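Local coordinates for uncharacterized protein (Bacteroides uniformis, PDB 4K61) that is of unknown function but belongs to the DUF2874 (PF11396), putative beta-lactamase-inhibitor-like, PepSY-like family, at residues D7-L12 against V44-A50; G39-K43 against Q55-W59; A68-F73 against F115-G119. All blocks are in the same frame, centred on the assembly; numbering follows the deposited sequence.

Contact 1: residues D7-L12 against V44-A50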
# COMPACT_ATOMS: atom_id res chain seq x y z
N ASP A 7 14.41 -16.83 8.64
CA ASP A 7 13.59 -17.34 7.52
C ASP A 7 12.74 -16.27 6.82
O ASP A 7 12.49 -16.35 5.61
CB ASP A 7 12.70 -18.50 7.96
CG ASP A 7 11.63 -18.09 8.98
OD1 ASP A 7 11.72 -16.99 9.57
OD2 ASP A 7 10.70 -18.89 9.21
N VAL A 8 12.31 -15.26 7.56
CA VAL A 8 11.62 -14.10 6.94
C VAL A 8 12.58 -13.26 6.12
O VAL A 8 12.28 -12.86 4.99
CB VAL A 8 10.91 -13.23 8.01
CG1 VAL A 8 10.40 -11.93 7.41
CG2 VAL A 8 9.77 -14.01 8.62
N GLN A 9 13.77 -12.99 6.65
CA GLN A 9 14.77 -12.24 5.90
C GLN A 9 15.15 -13.00 4.64
O GLN A 9 15.32 -12.39 3.57
CB GLN A 9 16.01 -11.95 6.76
CG GLN A 9 15.70 -11.04 7.94
CD GLN A 9 16.93 -10.46 8.60
OE1 GLN A 9 17.83 -9.95 7.94
NE2 GLN A 9 16.98 -10.55 9.93
N ALA A 10 15.25 -14.32 4.76
CA ALA A 10 15.57 -15.18 3.59
C ALA A 10 14.45 -15.18 2.56
O ALA A 10 14.71 -15.17 1.33
CB ALA A 10 15.87 -16.60 4.04
N ALA A 11 13.22 -15.15 3.02
CA ALA A 11 12.07 -15.12 2.09
C ALA A 11 12.03 -13.84 1.27
O ALA A 11 11.72 -13.89 0.08
CB ALA A 11 10.76 -15.27 2.83
N LEU A 12 12.40 -12.69 1.88
CA LEU A 12 12.48 -11.43 1.15
C LEU A 12 13.62 -11.48 0.11
O LEU A 12 13.42 -11.09 -1.05
CB LEU A 12 12.74 -10.25 2.09
CG LEU A 12 12.88 -8.87 1.40
CD1 LEU A 12 11.57 -8.47 0.71
CD2 LEU A 12 13.30 -7.82 2.40
N VAL A 44 6.71 -5.10 1.92
CA VAL A 44 6.21 -6.45 1.80
C VAL A 44 5.93 -6.98 3.21
O VAL A 44 6.75 -6.83 4.12
CB VAL A 44 7.21 -7.40 1.11
CG1 VAL A 44 6.62 -8.78 0.97
CG2 VAL A 44 7.58 -6.91 -0.28
N TRP A 45 4.74 -7.53 3.36
CA TRP A 45 4.26 -8.07 4.64
C TRP A 45 4.47 -9.57 4.63
O TRP A 45 4.05 -10.24 3.66
CB TRP A 45 2.75 -7.80 4.83
CG TRP A 45 2.40 -6.42 5.35
CD1 TRP A 45 1.94 -6.10 6.59
CD2 TRP A 45 2.50 -5.18 4.63
NE1 TRP A 45 1.76 -4.75 6.70
CE2 TRP A 45 2.08 -4.16 5.50
CE3 TRP A 45 2.89 -4.84 3.32
CZ2 TRP A 45 2.05 -2.83 5.12
CZ3 TRP A 45 2.84 -3.50 2.94
CH2 TRP A 45 2.44 -2.52 3.84
N PHE A 46 5.08 -10.09 5.72
CA PHE A 46 5.27 -11.52 5.87
C PHE A 46 4.58 -12.01 7.12
O PHE A 46 4.67 -11.35 8.18
CB PHE A 46 6.76 -11.87 5.99
CG PHE A 46 7.54 -11.57 4.77
CD1 PHE A 46 8.08 -10.31 4.60
CD2 PHE A 46 7.72 -12.52 3.76
CE1 PHE A 46 8.80 -9.99 3.47
CE2 PHE A 46 8.44 -12.19 2.60
CZ PHE A 46 8.98 -10.94 2.47
N ASP A 47 3.93 -13.17 7.02
CA ASP A 47 3.41 -13.80 8.22
C ASP A 47 4.50 -14.56 9.01
O ASP A 47 5.65 -14.61 8.61
CB ASP A 47 2.17 -14.68 7.91
CG ASP A 47 2.48 -15.89 7.02
OD1 ASP A 47 3.64 -16.39 7.00
OD2 ASP A 47 1.49 -16.34 6.36
N GLY A 48 4.12 -15.20 10.11
CA GLY A 48 5.06 -15.99 10.92
C GLY A 48 5.70 -17.18 10.22
O GLY A 48 6.72 -17.70 10.68
N GLN A 49 5.09 -17.64 9.12
CA GLN A 49 5.63 -18.75 8.34
C GLN A 49 6.46 -18.24 7.17
O GLN A 49 6.78 -19.01 6.27
CB GLN A 49 4.50 -19.65 7.87
CG GLN A 49 3.81 -20.33 9.02
CD GLN A 49 2.79 -21.35 8.57
OE1 GLN A 49 1.66 -21.00 8.22
NE2 GLN A 49 3.17 -22.62 8.57
N ALA A 50 6.83 -16.97 7.21
CA ALA A 50 7.64 -16.33 6.17
C ALA A 50 6.97 -16.38 4.78
O ALA A 50 7.65 -16.42 3.76
CB ALA A 50 9.03 -16.93 6.13
O HOH W 1 9.51 -20.50 7.47
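Helix segment D7-L12 runs obliquely antiparallel to strand 44-46, 142° between N-to-C directions, with the two axes 10.0 Å apart at closest approach. The CA atoms come nearest at the turn that follows the strand, 4.6 Å from V8 to A50. D47 to A50 form a type I beta turn: A50 N hydrogen-bonds to D47 O (3.0 Å), and D47 OD1 accepts from Q49 N (2.9 Å) in an Asx turn. F46 is the centrepiece: V8 CG1 approaches its CG at 3.9 Å, A11 CB its CE2 at 3.9 Å, and L12 CB its CZ at 3.8 Å. A50, in a left-handed conformation, sets its CB 3.9 Å from V8 CG2 and 4.1 Å from A11 CB. A water donates to D7 OD2 (2.7 Å) and weakly to Q49 O (3.3 Å). With W24 of strand 23-27 also touching V8, L12 and F46, the N-terminal helix is held on the sheet by apolar packing, with no direct hydrogen bond between the two segments.

Contact 2: residues G39-K43 against Q55-W59; sequences GFDTK and QQTDW
Strands 40-43 and 55-58 belong to an antiparallel beta hairpin within the antiparallel sheet of this PepSY-like protein; their axes pass 4.8 Å apart at 163°. Both are extended (phi about -60 to -135°, psi about 97 to 142°); G39 enters with positive phi (85/3) and W59 (-75/-25) leaves the strand. T42 faces T57 as a non-hydrogen-bonded pair (CA-CA 4.7 Å), and K43 faces Q56 as a hydrogen-bonded pair (CA-CA 5.1 Å). K43 N donates to Q56 O at 2.9 Å and Q56 N to K43 O at 2.8 Å; two residues along, D58 N donates to D41 O at 2.9 Å, and a water fills the other half, accepting from D41 N (2.8 Å) and donating to D58 O (2.7 Å).

F40 and K43 bury the most surface. The F40 ring (chi1 m, chi2 87°) meets D58 O edge-on, 3.4 Å from CD2, and its CE2 lies 4.1 Å from W59 CD1. K43 (chi1 m) shares a sheet face with Q56, but its extended side chain (chi2, chi3 t) runs back along its own strand, turning at chi4 (p) so that NZ meets D41 OD2 in a 2.9 Å salt bridge. D34 is the amine's second acidic partner. D41 (chi1 t) sets CB 3.9 Å from D58 CB.

On the threonine face, another water lies 2.8 Å from T42 OG1 and donates to T57 OG1 at 2.8 Å.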
# COMPACT_ATOMS: atom_id res chain seq x y z
N GLY A 39 13.77 2.69 -7.40
CA GLY A 39 13.41 4.04 -7.05
C GLY A 39 12.05 4.23 -6.44
O GLY A 39 11.68 5.35 -6.13
N PHE A 40 11.32 3.14 -6.20
CA PHE A 40 10.01 3.21 -5.59
C PHE A 40 10.09 2.56 -4.23
O PHE A 40 10.57 1.42 -4.11
CB PHE A 40 8.99 2.45 -6.46
CG PHE A 40 8.62 3.18 -7.68
CD1 PHE A 40 9.38 3.05 -8.85
CD2 PHE A 40 7.54 4.03 -7.69
CE1 PHE A 40 9.04 3.74 -9.99
CE2 PHE A 40 7.19 4.72 -8.84
CZ PHE A 40 7.95 4.60 -9.98
N ASP A 41 9.55 3.22 -3.23
CA ASP A 41 9.38 2.60 -1.94
C ASP A 41 8.46 1.39 -2.07
O ASP A 41 7.37 1.47 -2.65
CB ASP A 41 8.80 3.55 -0.91
CG ASP A 41 8.63 2.86 0.44
OD1 ASP A 41 9.67 2.56 1.08
OD2 ASP A 41 7.50 2.57 0.83
N THR A 42 8.91 0.28 -1.52
CA THR A 42 8.21 -1.01 -1.59
C THR A 42 8.15 -1.61 -0.21
O THR A 42 9.13 -1.61 0.51
CB THR A 42 8.94 -1.98 -2.54
OG1 THR A 42 9.14 -1.35 -3.81
CG2 THR A 42 8.20 -3.30 -2.72
N LYS A 43 6.98 -2.13 0.15
CA LYS A 43 6.79 -2.77 1.41
C LYS A 43 6.19 -4.13 1.18
O LYS A 43 5.32 -4.32 0.33
CB LYS A 43 5.87 -1.95 2.35
CG LYS A 43 6.54 -0.73 2.95
CD LYS A 43 5.55 0.07 3.80
CE LYS A 43 6.22 1.22 4.51
NZ LYS A 43 6.57 2.29 3.54
N GLN A 55 1.98 -6.79 -0.74
CA GLN A 55 3.04 -5.90 -1.14
C GLN A 55 2.43 -4.57 -1.56
O GLN A 55 1.37 -4.54 -2.15
CB GLN A 55 3.80 -6.48 -2.33
CG GLN A 55 4.83 -5.52 -2.94
CD GLN A 55 5.62 -6.22 -4.02
OE1 GLN A 55 6.58 -6.93 -3.75
NE2 GLN A 55 5.19 -6.04 -5.26
N GLN A 56 3.11 -3.50 -1.21
CA GLN A 56 2.70 -2.18 -1.61
C GLN A 56 3.83 -1.48 -2.30
O GLN A 56 4.97 -1.46 -1.84
CB GLN A 56 2.24 -1.38 -0.40
CG GLN A 56 0.94 -1.92 0.20
CD GLN A 56 0.49 -1.14 1.41
OE1 GLN A 56 1.06 -0.12 1.79
NE2 GLN A 56 -0.55 -1.65 2.06
N THR A 57 3.49 -0.85 -3.42
CA THR A 57 4.43 0.04 -4.11
C THR A 57 3.90 1.46 -4.04
O THR A 57 2.74 1.75 -4.37
CB THR A 57 4.56 -0.39 -5.58
OG1 THR A 57 4.99 -1.75 -5.63
CG2 THR A 57 5.52 0.47 -6.34
N ASP A 58 4.74 2.35 -3.53
CA ASP A 58 4.37 3.74 -3.32
C ASP A 58 4.60 4.46 -4.61
O ASP A 58 5.69 4.87 -4.94
CB ASP A 58 5.19 4.35 -2.19
CG ASP A 58 4.75 5.75 -1.84
OD1 ASP A 58 3.86 6.30 -2.51
OD2 ASP A 58 5.30 6.32 -0.87
N TRP A 59 3.52 4.61 -5.35
CA TRP A 59 3.56 5.26 -6.63
C TRP A 59 3.69 6.77 -6.52
O TRP A 59 4.18 7.42 -7.42
CB TRP A 59 2.30 4.91 -7.42
CG TRP A 59 2.37 3.65 -8.24
CD1 TRP A 59 3.49 3.01 -8.72
CD2 TRP A 59 1.26 2.95 -8.79
NE1 TRP A 59 3.13 1.91 -9.47
CE2 TRP A 59 1.78 1.87 -9.55
CE3 TRP A 59 -0.12 3.14 -8.74
CZ2 TRP A 59 0.95 0.96 -10.22
CZ3 TRP A 59 -0.93 2.24 -9.36
CH2 TRP A 59 -0.40 1.16 -10.12
O HOH W 2 8.09 5.56 -3.83
O HOH W 3 5.16 1.09 -0.12
O HOH W 4 7.73 -2.27 -6.08

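Contact 3: residues A68-F73 against F115-G119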
# COMPACT_ATOMS: atom_id res chain seq x y z
N ALA A 68 -8.11 4.05 -16.46
CA ALA A 68 -9.46 3.78 -15.94
C ALA A 68 -9.60 4.27 -14.50
O ALA A 68 -10.63 4.80 -14.12
CB ALA A 68 -9.77 2.28 -16.01
N VAL A 69 -8.55 4.07 -13.70
CA VAL A 69 -8.53 4.53 -12.32
C VAL A 69 -8.48 6.05 -12.25
O VAL A 69 -9.25 6.65 -11.51
CB VAL A 69 -7.39 3.86 -11.53
CG1 VAL A 69 -7.29 4.46 -10.13
CG2 VAL A 69 -7.61 2.35 -11.45
N TYR A 70 -7.62 6.67 -13.04
CA TYR A 70 -7.54 8.12 -13.10
C TYR A 70 -8.91 8.72 -13.44
O TYR A 70 -9.41 9.60 -12.74
CB TYR A 70 -6.50 8.57 -14.12
CG TYR A 70 -6.22 10.05 -14.09
CD1 TYR A 70 -7.06 10.95 -14.74
CD2 TYR A 70 -5.11 10.55 -13.40
CE1 TYR A 70 -6.80 12.32 -14.70
CE2 TYR A 70 -4.84 11.91 -13.36
CZ TYR A 70 -5.69 12.79 -14.01
OH TYR A 70 -5.41 14.14 -13.97
N ASN A 71 -9.51 8.20 -14.50
CA ASN A 71 -10.82 8.68 -14.91
C ASN A 71 -11.88 8.49 -13.85
O ASN A 71 -12.69 9.37 -13.65
CB ASN A 71 -11.26 8.03 -16.22
CG ASN A 71 -10.37 8.42 -17.37
OD1 ASN A 71 -9.73 9.47 -17.34
ND2 ASN A 71 -10.32 7.58 -18.39
N ALA A 72 -11.86 7.35 -13.17
CA ALA A 72 -12.86 7.07 -12.15
C ALA A 72 -12.67 7.97 -10.95
O ALA A 72 -13.65 8.46 -10.39
CB ALA A 72 -12.83 5.61 -11.74
N PHE A 73 -11.41 8.22 -10.58
CA PHE A 73 -11.14 9.13 -9.48
C PHE A 73 -11.63 10.54 -9.83
O PHE A 73 -12.29 11.19 -9.03
CB PHE A 73 -9.64 9.16 -9.14
CG PHE A 73 -9.28 10.22 -8.16
CD1 PHE A 73 -9.54 10.06 -6.82
CD2 PHE A 73 -8.72 11.42 -8.60
CE1 PHE A 73 -9.25 11.05 -5.90
CE2 PHE A 73 -8.43 12.42 -7.69
CZ PHE A 73 -8.69 12.24 -6.34
N PHE A 115 -9.68 1.34 -5.33
CA PHE A 115 -10.12 1.09 -6.68
C PHE A 115 -9.61 -0.27 -7.16
O PHE A 115 -8.46 -0.65 -6.87
CB PHE A 115 -9.54 2.12 -7.63
CG PHE A 115 -10.00 3.52 -7.41
CD1 PHE A 115 -9.34 4.36 -6.53
CD2 PHE A 115 -11.10 4.01 -8.11
CE1 PHE A 115 -9.75 5.69 -6.38
CE2 PHE A 115 -11.54 5.30 -7.93
CZ PHE A 115 -10.86 6.15 -7.08
N THR A 116 -10.40 -0.99 -7.95
CA THR A 116 -9.87 -2.09 -8.73
C THR A 116 -9.01 -1.50 -9.86
O THR A 116 -9.10 -0.30 -10.16
CB THR A 116 -10.99 -2.92 -9.39
OG1 THR A 116 -11.69 -2.11 -10.34
CG2 THR A 116 -11.96 -3.41 -8.34
N PRO A 117 -8.20 -2.34 -10.51
CA PRO A 117 -7.36 -1.80 -11.59
C PRO A 117 -8.16 -1.26 -12.77
O PRO A 117 -7.62 -0.49 -13.57
CB PRO A 117 -6.49 -3.01 -11.98
CG PRO A 117 -6.46 -3.87 -10.75
CD PRO A 117 -7.86 -3.74 -10.21
N THR A 118 -9.43 -1.64 -12.90
CA THR A 118 -10.30 -1.11 -13.95
C THR A 118 -11.15 0.07 -13.48
O THR A 118 -12.04 0.51 -14.18
CB THR A 118 -11.21 -2.22 -14.54
OG1 THR A 118 -11.89 -2.93 -13.50
CG2 THR A 118 -10.39 -3.21 -15.36
N GLY A 119 -10.90 0.57 -12.28
CA GLY A 119 -11.51 1.81 -11.80
C GLY A 119 -12.81 1.72 -11.03
O GLY A 119 -13.42 2.76 -10.71
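A tight turn tucks its backbone against one flank of the helix segment A68-F73. T116 to G119 make a type I beta turn, closed by G119 N to T116 O at 2.9 Å, and V69 CA lies 4.1 Å from G119 CA. G119 is the hollow: a CB there would clash with A68 O and crowd A72 CB, and its phi/psi of 91/10 suits glycine. The bumps are small. A68 CB comes 3.4 Å from T118 O, and A72 CB reaches G119 O at 3.1 Å. V69 wedges between turn and ring, CG2 lying 3.3 Å from T116 O and CG1 over one face of F115, a CH-pi contact 4.3 Å from the centroid. The F115 ring lies under V69, A72 and F73, CE2 4.0 Å from A72 CB and CZ 3.8 Å from F73 CB. The turn links strands 110-115 and 121-126 at the sheet's edge; strand 97-103 lies beneath helix 67-75, with V98 against V69 and V100 touching both F73 and F115.

All three contacts are partly buried, but contact 2 lies about 7 Å from the chain's centre and contacts 1 and 3 about 17 and 16 Å, centre to centre, on opposite sides of it. Contacts 1 and 3 repeat one theme without a direct hydrogen bond: a strand-end phenylalanine, F46 or F115, beneath a helix, then a type I turn ending in a residue of positive phi, A50 or G119, and packing against V8 and A11 or V69 and A72. Contact 2 is held by three direct backbone hydrogen bonds, supplemented by bridging waters and a D41-K43 salt bridge. It shares strand 40-46 with contact 1, touching where W45 CH2 meets Q56 CD at 3.4 Å.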